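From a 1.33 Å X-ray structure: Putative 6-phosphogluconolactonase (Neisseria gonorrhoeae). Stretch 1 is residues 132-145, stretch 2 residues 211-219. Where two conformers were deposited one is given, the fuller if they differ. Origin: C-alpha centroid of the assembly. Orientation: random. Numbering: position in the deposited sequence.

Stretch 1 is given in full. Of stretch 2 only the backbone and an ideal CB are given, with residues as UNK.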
ATOM      1  N   ILE A 132      -1.826  -1.458   4.060  0.50 10.88           N
ATOM      2  CA  ILE A 132      -3.037  -0.723   3.683  0.50 10.60           C
ATOM      3  C   ILE A 132      -2.954  -0.402   2.185  0.50 11.05           C
ATOM      4  O   ILE A 132      -2.028   0.267   1.700  0.50 11.81           O
ATOM      5  CB  ILE A 132      -3.328   0.563   4.500  0.50 11.85           C
ATOM      6  CG1 ILE A 132      -3.335   0.301   6.008  0.50 11.04           C
ATOM      7  CG2 ILE A 132      -4.682   1.174   4.048  0.50 12.40           C
ATOM      8  CD1 ILE A 132      -1.983   0.283   6.628  0.50 12.60           C
ATOM      9  N   LEU A 133      -3.942  -0.951   1.487  1.00 11.38           N
ATOM     10  CA  LEU A 133      -4.174  -0.754   0.071  1.00 12.49           C
ATOM     11  C   LEU A 133      -5.173   0.362  -0.186  1.00 11.02           C
ATOM     12  O   LEU A 133      -5.964   0.720   0.703  1.00 12.46           O
ATOM     13  CB  LEU A 133      -4.712  -2.048  -0.538  1.00 12.55           C
ATOM     14  CG  LEU A 133      -3.742  -3.230  -0.611  1.00 12.22           C
ATOM     15  CD1 LEU A 133      -4.453  -4.470  -1.112  1.00 14.94           C
ATOM     16  CD2 LEU A 133      -2.551  -2.864  -1.482  1.00 14.16           C
ATOM     17  N   GLY A 134      -5.113   0.923  -1.378  1.00 11.39           N
ATOM     18  CA  GLY A 134      -6.167   1.718  -1.919  1.00 12.82           C
ATOM     19  C   GLY A 134      -6.640   1.090  -3.220  1.00 13.77           C
ATOM     20  O   GLY A 134      -6.193   0.011  -3.600  1.00 13.54           O
HETATM   21  N   MSE A 135      -7.586   1.726  -3.888  1.00 12.86           N
HETATM   22  CA  MSE A 135      -8.101   1.234  -5.160  1.00 13.49           C
HETATM   23  C   MSE A 135      -8.414   2.401  -6.068  1.00 13.48           C
HETATM   24  O   MSE A 135      -9.081   3.356  -5.626  1.00 15.85           O
HETATM   25  CB  MSE A 135      -9.331   0.389  -4.920  1.00 14.60           C
HETATM   26  CG  MSE A 135      -9.896  -0.288  -6.194  1.00 14.78           C
HETATM   27 SE   MSE A 135     -11.704  -0.903  -5.923  0.75 15.40          SE
HETATM   28  CE  MSE A 135     -12.486   0.858  -5.960  1.00 17.74           C
ATOM     29  N   GLY A 136      -7.994   2.338  -7.321  1.00 14.54           N
ATOM     30  CA  GLY A 136      -8.373   3.353  -8.291  1.00 14.42           C
ATOM     31  C   GLY A 136      -9.766   3.114  -8.863  1.00 14.62           C
ATOM     32  O   GLY A 136     -10.399   2.071  -8.662  1.00 15.21           O
ATOM     33  N   ASN A 137     -10.215   4.116  -9.634  1.00 16.86           N
ATOM     34  CA  ASN A 137     -11.477   4.011 -10.335  1.00 16.65           C
ATOM     35  C   ASN A 137     -11.463   2.939 -11.423  1.00 17.26           C
ATOM     36  O   ASN A 137     -12.514   2.482 -11.816  1.00 19.93           O
ATOM     37  CB  ASN A 137     -11.814   5.367 -10.957  1.00 18.99           C
ATOM     38  CG  ASN A 137     -12.211   6.423  -9.922  1.00 22.86           C
ATOM     39  OD1 ASN A 137     -12.732   6.126  -8.829  1.00 24.98           O
ATOM     40  ND2 ASN A 137     -12.044   7.686 -10.315  1.00 29.79           N
ATOM     41  N   ASP A 138     -10.269   2.504 -11.831  1.00 15.04           N
ATOM     42  CA  ASP A 138     -10.045   1.382 -12.736  1.00 14.88           C
ATOM     43  C   ASP A 138      -9.985   0.036 -12.026  1.00 14.99           C
ATOM     44  O   ASP A 138      -9.718  -0.983 -12.655  1.00 15.52           O
ATOM     45  CB  ASP A 138      -8.765   1.616 -13.559  1.00 16.59           C
ATOM     46  CG  ASP A 138      -7.514   1.660 -12.716  1.00 16.34           C
ATOM     47  OD1 ASP A 138      -7.636   1.722 -11.473  1.00 14.98           O
ATOM     48  OD2 ASP A 138      -6.435   1.594 -13.314  1.00 17.68           O
ATOM     49  N   GLY A 139     -10.159   0.021 -10.706  1.00 14.57           N
ATOM     50  CA  GLY A 139      -9.995  -1.200  -9.955  1.00 13.98           C
ATOM     51  C   GLY A 139      -8.569  -1.663  -9.665  1.00 12.40           C
ATOM     52  O   GLY A 139      -8.410  -2.767  -9.082  1.00 14.21           O
ATOM     53  N   HIS A 140      -7.570  -0.849 -10.014  1.00 12.52           N
ATOM     54  CA  HIS A 140      -6.202  -1.225  -9.702  1.00 13.01           C
ATOM     55  C   HIS A 140      -5.929  -1.060  -8.222  1.00 13.07           C
ATOM     56  O   HIS A 140      -6.613  -0.316  -7.538  1.00 14.32           O
ATOM     57  CB  HIS A 140      -5.168  -0.451 -10.531  1.00 13.71           C
ATOM     58  CG  HIS A 140      -4.690   0.820  -9.922  1.00 14.18           C
ATOM     59  ND1 HIS A 140      -5.369   2.014 -10.026  1.00 15.77           N
ATOM     60  CD2 HIS A 140      -3.574   1.074  -9.193  1.00 15.37           C
ATOM     61  CE1 HIS A 140      -4.669   2.955  -9.407  1.00 16.21           C
ATOM     62  NE2 HIS A 140      -3.587   2.403  -8.872  1.00 16.70           N
ATOM     63  N   THR A 141      -4.914  -1.767  -7.761  1.00 11.91           N
ATOM     64  CA  THR A 141      -4.412  -1.616  -6.400  1.00 12.25           C
ATOM     65  C   THR A 141      -2.896  -1.647  -6.440  1.00 12.11           C
ATOM     66  O   THR A 141      -2.318  -2.095  -7.417  1.00 11.76           O
ATOM     67  CB  THR A 141      -4.994  -2.662  -5.464  1.00 13.08           C
ATOM     68  OG1 THR A 141      -4.778  -2.308  -4.103  1.00 12.29           O
ATOM     69  CG2 THR A 141      -4.475  -4.080  -5.714  1.00 14.91           C
ATOM     70  N   ALA A 142      -2.238  -1.174  -5.368  1.00 10.76           N
ATOM     71  CA  ALA A 142      -0.808  -0.904  -5.445  1.00 10.61           C
ATOM     72  C   ALA A 142      -0.514  -0.227  -6.786  1.00 10.67           C
ATOM     73  O   ALA A 142      -1.225   0.729  -7.097  1.00 11.64           O
ATOM     74  CB  ALA A 142      -0.014  -2.185  -5.138  1.00 11.74           C
ATOM     75  N   SER A 143       0.517  -0.635  -7.517  1.00 10.87           N
ATOM     76  CA  SER A 143       0.657  -0.191  -8.885  1.00  9.64           C
ATOM     77  C   SER A 143       0.517  -1.417  -9.798  1.00 10.16           C
ATOM     78  O   SER A 143       1.170  -1.492 -10.854  1.00 11.26           O
ATOM     79  CB  SER A 143       1.937   0.606  -9.126  1.00 10.58           C
ATOM     80  OG  SER A 143       1.800   1.979  -8.736  1.00 11.39           O
ATOM     81  N   ILE A 144      -0.430  -2.297  -9.472  1.00 11.46           N
ATOM     82  CA  ILE A 144      -0.799  -3.399 -10.356  1.00 11.34           C
ATOM     83  C   ILE A 144      -1.960  -2.900 -11.232  1.00 12.12           C
ATOM     84  O   ILE A 144      -3.123  -2.976 -10.881  1.00 13.06           O
ATOM     85  CB  ILE A 144      -1.176  -4.651  -9.580  1.00 11.26           C
ATOM     86  CG1 ILE A 144      -0.052  -5.029  -8.631  1.00 12.49           C
ATOM     87  CG2 ILE A 144      -1.506  -5.776 -10.572  1.00 12.83           C
ATOM     88  CD1 ILE A 144      -0.420  -6.200  -7.648  1.00 15.05           C
ATOM     89  N   PHE A 145      -1.572  -2.279 -12.325  1.00 12.16           N
ATOM     90  CA  PHE A 145      -2.491  -1.656 -13.253  1.00 12.66           C
ATOM     91  C   PHE A 145      -2.918  -2.658 -14.360  1.00 12.23           C
ATOM     92  O   PHE A 145      -2.080  -3.415 -14.847  1.00 13.35           O
ATOM     93  CB  PHE A 145      -1.827  -0.463 -13.929  1.00 13.79           C
ATOM     94  CG  PHE A 145      -1.768   0.785 -13.073  1.00 12.21           C
ATOM     95  CD1 PHE A 145      -2.792   1.685 -13.120  1.00 13.69           C
ATOM     96  CD2 PHE A 145      -0.672   1.048 -12.240  1.00 12.62           C
ATOM     97  CE1 PHE A 145      -2.738   2.852 -12.329  1.00 13.83           C
ATOM     98  CE2 PHE A 145      -0.621   2.170 -11.453  1.00 12.82           C
ATOM     99  CZ  PHE A 145      -1.664   3.090 -11.498  1.00 13.25           C
ATOM    100  N   UNK A 211      -8.975  -9.795 -14.213  0.50 15.39           N
ATOM    101  CA  UNK A 211      -7.780  -8.939 -14.285  0.50 15.07           C
ATOM    102  C   UNK A 211      -8.105  -7.533 -14.779  0.50 14.46           C
ATOM    103  O   UNK A 211      -7.271  -6.630 -14.677  0.50 14.92           O
ATOM    104  CB  UNK A 211      -6.734  -9.573 -15.204  0.50 15.07           C
ATOM    105  N   UNK A 212      -9.303  -7.324 -15.322  1.00 16.34           N
ATOM    106  CA  UNK A 212      -9.703  -5.965 -15.662  1.00 16.82           C
ATOM    107  C   UNK A 212      -9.767  -5.059 -14.402  1.00 16.71           C
ATOM    108  O   UNK A 212      -9.571  -3.867 -14.518  1.00 16.64           O
ATOM    109  CB  UNK A 212     -11.060  -5.989 -16.369  1.00 16.82           C
ATOM    110  N   UNK A 213     -10.056  -5.671 -13.254  1.00 15.45           N
ATOM    111  CA  UNK A 213     -10.139  -4.959 -11.971  1.00 14.68           C
ATOM    112  C   UNK A 213      -9.151  -5.653 -11.011  1.00 13.18           C
ATOM    113  O   UNK A 213      -9.550  -6.566 -10.293  1.00 14.68           O
ATOM    114  CB  UNK A 213     -11.564  -4.964 -11.414  1.00 14.68           C
ATOM    115  N   UNK A 214      -7.868  -5.238 -11.052  1.00 13.12           N
ATOM    116  CA  UNK A 214      -6.859  -6.050 -10.364  1.00 13.99           C
ATOM    117  C   UNK A 214      -7.094  -6.300  -8.870  1.00 13.79           C
ATOM    118  O   UNK A 214      -6.690  -7.361  -8.364  1.00 13.52           O
ATOM    119  CB  UNK A 214      -5.496  -5.376 -10.530  1.00 13.99           C
ATOM    120  N   UNK A 215      -7.766  -5.382  -8.178  1.00 12.97           N
ATOM    121  CA  UNK A 215      -8.082  -5.634  -6.776  1.00 13.15           C
ATOM    122  C   UNK A 215      -8.881  -6.919  -6.561  1.00 13.05           C
ATOM    123  O   UNK A 215      -8.803  -7.533  -5.513  1.00 13.20           O
ATOM    124  CB  UNK A 215      -8.862  -4.448  -6.205  1.00 13.15           C
ATOM    125  N   UNK A 216      -9.621  -7.328  -7.599  1.00 14.15           N
ATOM    126  CA  UNK A 216     -10.372  -8.575  -7.544  1.00 14.59           C
ATOM    127  C   UNK A 216      -9.479  -9.768  -7.287  1.00 14.37           C
ATOM    128  O   UNK A 216      -9.943 -10.767  -6.753  1.00 16.00           O
ATOM    129  CB  UNK A 216     -11.147  -8.783  -8.847  1.00 14.59           C
ATOM    130  N   UNK A 217      -8.227  -9.706  -7.724  1.00 13.56           N
ATOM    131  CA  UNK A 217      -7.308 -10.819  -7.525  1.00 14.23           C
ATOM    132  C   UNK A 217      -6.830 -10.937  -6.082  1.00 14.57           C
ATOM    133  O   UNK A 217      -6.341 -11.998  -5.658  1.00 15.31           O
ATOM    134  CB  UNK A 217      -6.102 -10.668  -8.454  1.00 14.23           C
ATOM    135  N   UNK A 218      -6.900  -9.821  -5.342  1.00 14.60           N
ATOM    136  CA  UNK A 218      -6.617  -9.803  -3.924  1.00 15.31           C
ATOM    137  C   UNK A 218      -7.841 -10.244  -3.150  1.00 16.39           C
ATOM    138  O   UNK A 218      -7.725 -11.098  -2.286  1.00 18.99           O
ATOM    139  CB  UNK A 218      -6.166  -8.411  -3.476  1.00 15.31           C
ATOM    140  N   UNK A 219      -9.006  -9.692  -3.450  1.00 16.17           N
ATOM    141  CA  UNK A 219     -10.257  -9.978  -2.733  1.00 18.83           C
ATOM    142  C   UNK A 219     -10.603 -11.463  -2.790  1.00 21.69           C
ATOM    143  O   UNK A 219     -11.118 -12.033  -1.817  1.00 28.08           O
ATOM    144  CB  UNK A 219     -11.406  -9.154  -3.318  1.00 18.83           C
TER

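Position 211 leads into the contact with nothing of stretch 1 within 5.5 Å of its ideal CB, so stretch 1 sets almost no condition there, and a polar or charged side chain would do well. The residue is Arg211. Position 212 is similar: its CA-to-CB bond points away, leaving the choice wide, and its backbone does the work. Its carbonyl O lies 3.4 Å from Asp138 O; two acceptors cannot bond, but water 1 lies 2.8 Å from each of Asp138 O and 212 O and can donate to either. Glu212 is the deposited residue.

At position 213 the CA-to-CB bond runs sideways past Gly139, the ideal CB lying 4.3 Å from Gly139 CA. A CB on Gly139 would clash here, so the glycine lets the two backbones approach: Gly139 CA comes within 4.3 Å of 213 CA. Many side chains could leave along this course, flat ones among them. Tyr213 does so, and Asp138 O meets the edge of its ring, 3.8 Å from Tyr213 CD1.

Position 214 points toward stretch 1, its ideal CB 3.4 Å from Ile144 O and 4.3 Å from His140 CA. The space favours something compact, and phi of -57° admits proline, as does the lack of any acceptor placed to need an N-H: Gly139 O, 3.2 Å from the N of 214, is already taken by the next residue's N-H. The residue is Pro214. Its CD packs 3.9 Å from His140 CA, its CB 4.1 Å from Ile144 CG2, and its CG 3.4 Å from Ile144 O, a carbonyl left without a partner.

Position 215 donates its backbone N to Gly139 O (2.8 Å, 167°), which ties the two stretches together for any residue but proline. Its ideal CB lies 4.3 Å from both Met135 CG and Thr141 CB, with Leu133 beyond, so a branched or long aliphatic group would suit. Ile215 sends CG2 to within 3.8 Å of the selenium, SE, of Met135, and CD1 to 4.2 Å from Leu133 CD1 and 3.6 Å from Thr141 OG1.

Positions 216 and 217 point sideways in the helix with nothing of stretch 1 near their ideal CBs, so many residues would serve; they are Ser216 and Leu217.

Position 218 turns back toward stretch 1, facing Leu133 and Thr141. This apolar gap suits valine, isoleucine or leucine. Val218 fills it, CG1 lying 4.2 Å from Leu133 CD1 and CG2 4.1 Å from Thr141 CG2.

Position 219 is out of reach, unconstrained by stretch 1; it is Leu219.

Stretch 2 (211-219) REYPISLVL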
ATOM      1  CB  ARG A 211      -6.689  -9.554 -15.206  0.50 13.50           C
ATOM      2  CG  ARG A 211      -7.169  -9.875 -16.635  0.50 17.86           C
ATOM      3  CD  ARG A 211      -6.018 -10.275 -17.547  0.50 21.63           C
ATOM      4  NE  ARG A 211      -5.203  -9.099 -17.782  0.50 23.70           N
ATOM      5  CZ  ARG A 211      -3.909  -9.082 -18.080  0.50 22.95           C
ATOM      6  NH1 ARG A 211      -3.195 -10.221 -18.203  0.50 18.65           N
ATOM      7  NH2 ARG A 211      -3.341  -7.884 -18.272  0.50 21.10           N
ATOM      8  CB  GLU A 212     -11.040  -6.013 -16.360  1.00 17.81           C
ATOM      9  CG  GLU A 212     -11.569  -4.718 -16.906  1.00 24.76           C
ATOM     10  CD  GLU A 212     -10.696  -4.075 -17.987  1.00 28.15           C
ATOM     11  OE1 GLU A 212      -9.814  -4.723 -18.627  1.00 25.54           O
ATOM     12  OE2 GLU A 212     -10.920  -2.852 -18.178  1.00 38.01           O
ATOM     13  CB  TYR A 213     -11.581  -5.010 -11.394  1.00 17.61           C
ATOM     14  CG  TYR A 213     -12.634  -4.615 -12.397  1.00 20.82           C
ATOM     15  CD1 TYR A 213     -12.702  -3.326 -12.905  1.00 24.33           C
ATOM     16  CD2 TYR A 213     -13.475  -5.587 -12.933  1.00 24.54           C
ATOM     17  CE1 TYR A 213     -13.665  -2.986 -13.881  1.00 27.70           C
ATOM     18  CE2 TYR A 213     -14.424  -5.273 -13.900  1.00 26.27           C
ATOM     19  CZ  TYR A 213     -14.501  -3.974 -14.380  1.00 28.63           C
ATOM     20  OH  TYR A 213     -15.439  -3.687 -15.354  1.00 37.77           O
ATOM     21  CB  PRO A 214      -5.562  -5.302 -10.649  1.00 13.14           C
ATOM     22  CG  PRO A 214      -5.767  -4.753 -11.980  1.00 13.77           C
ATOM     23  CD  PRO A 214      -7.223  -4.271 -11.954  1.00 12.45           C
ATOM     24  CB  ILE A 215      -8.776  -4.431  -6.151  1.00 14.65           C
ATOM     25  CG1 ILE A 215      -8.914  -4.557  -4.633  1.00 20.11           C
ATOM     26  CG2 ILE A 215     -10.217  -4.255  -6.713  1.00 15.80           C
ATOM     27  CD1 ILE A 215      -7.706  -4.453  -3.806  1.00 22.06           C
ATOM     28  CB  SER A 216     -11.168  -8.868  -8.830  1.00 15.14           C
ATOM     29  OG  SER A 216     -10.355  -9.193  -9.920  1.00 16.14           O
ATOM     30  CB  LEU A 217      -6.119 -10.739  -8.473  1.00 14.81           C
ATOM     31  CG  LEU A 217      -6.466 -10.634  -9.971  1.00 17.04           C
ATOM     32  CD1 LEU A 217      -5.157 -10.596 -10.762  1.00 20.27           C
ATOM     33  CD2 LEU A 217      -7.464 -11.715 -10.406  1.00 21.29           C
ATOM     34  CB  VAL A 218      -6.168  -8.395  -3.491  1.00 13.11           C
ATOM     35  CG1 VAL A 218      -5.975  -8.338  -1.935  1.00 16.63           C
ATOM     36  CG2 VAL A 218      -4.907  -7.898  -4.264  1.00 14.54           C
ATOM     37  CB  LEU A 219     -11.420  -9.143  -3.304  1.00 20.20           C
ATOM     38  CG  LEU A 219     -11.314  -7.632  -3.138  1.00 19.99           C
ATOM     39  CD1 LEU A 219     -12.480  -6.946  -3.882  1.00 25.42           C
ATOM     40  CD2 LEU A 219     -11.306  -7.233  -1.661  1.00 25.48           C
TER
HETATM   41  O   HOH W   1     -10.023  -1.273 -15.439  1.00 23.81           O
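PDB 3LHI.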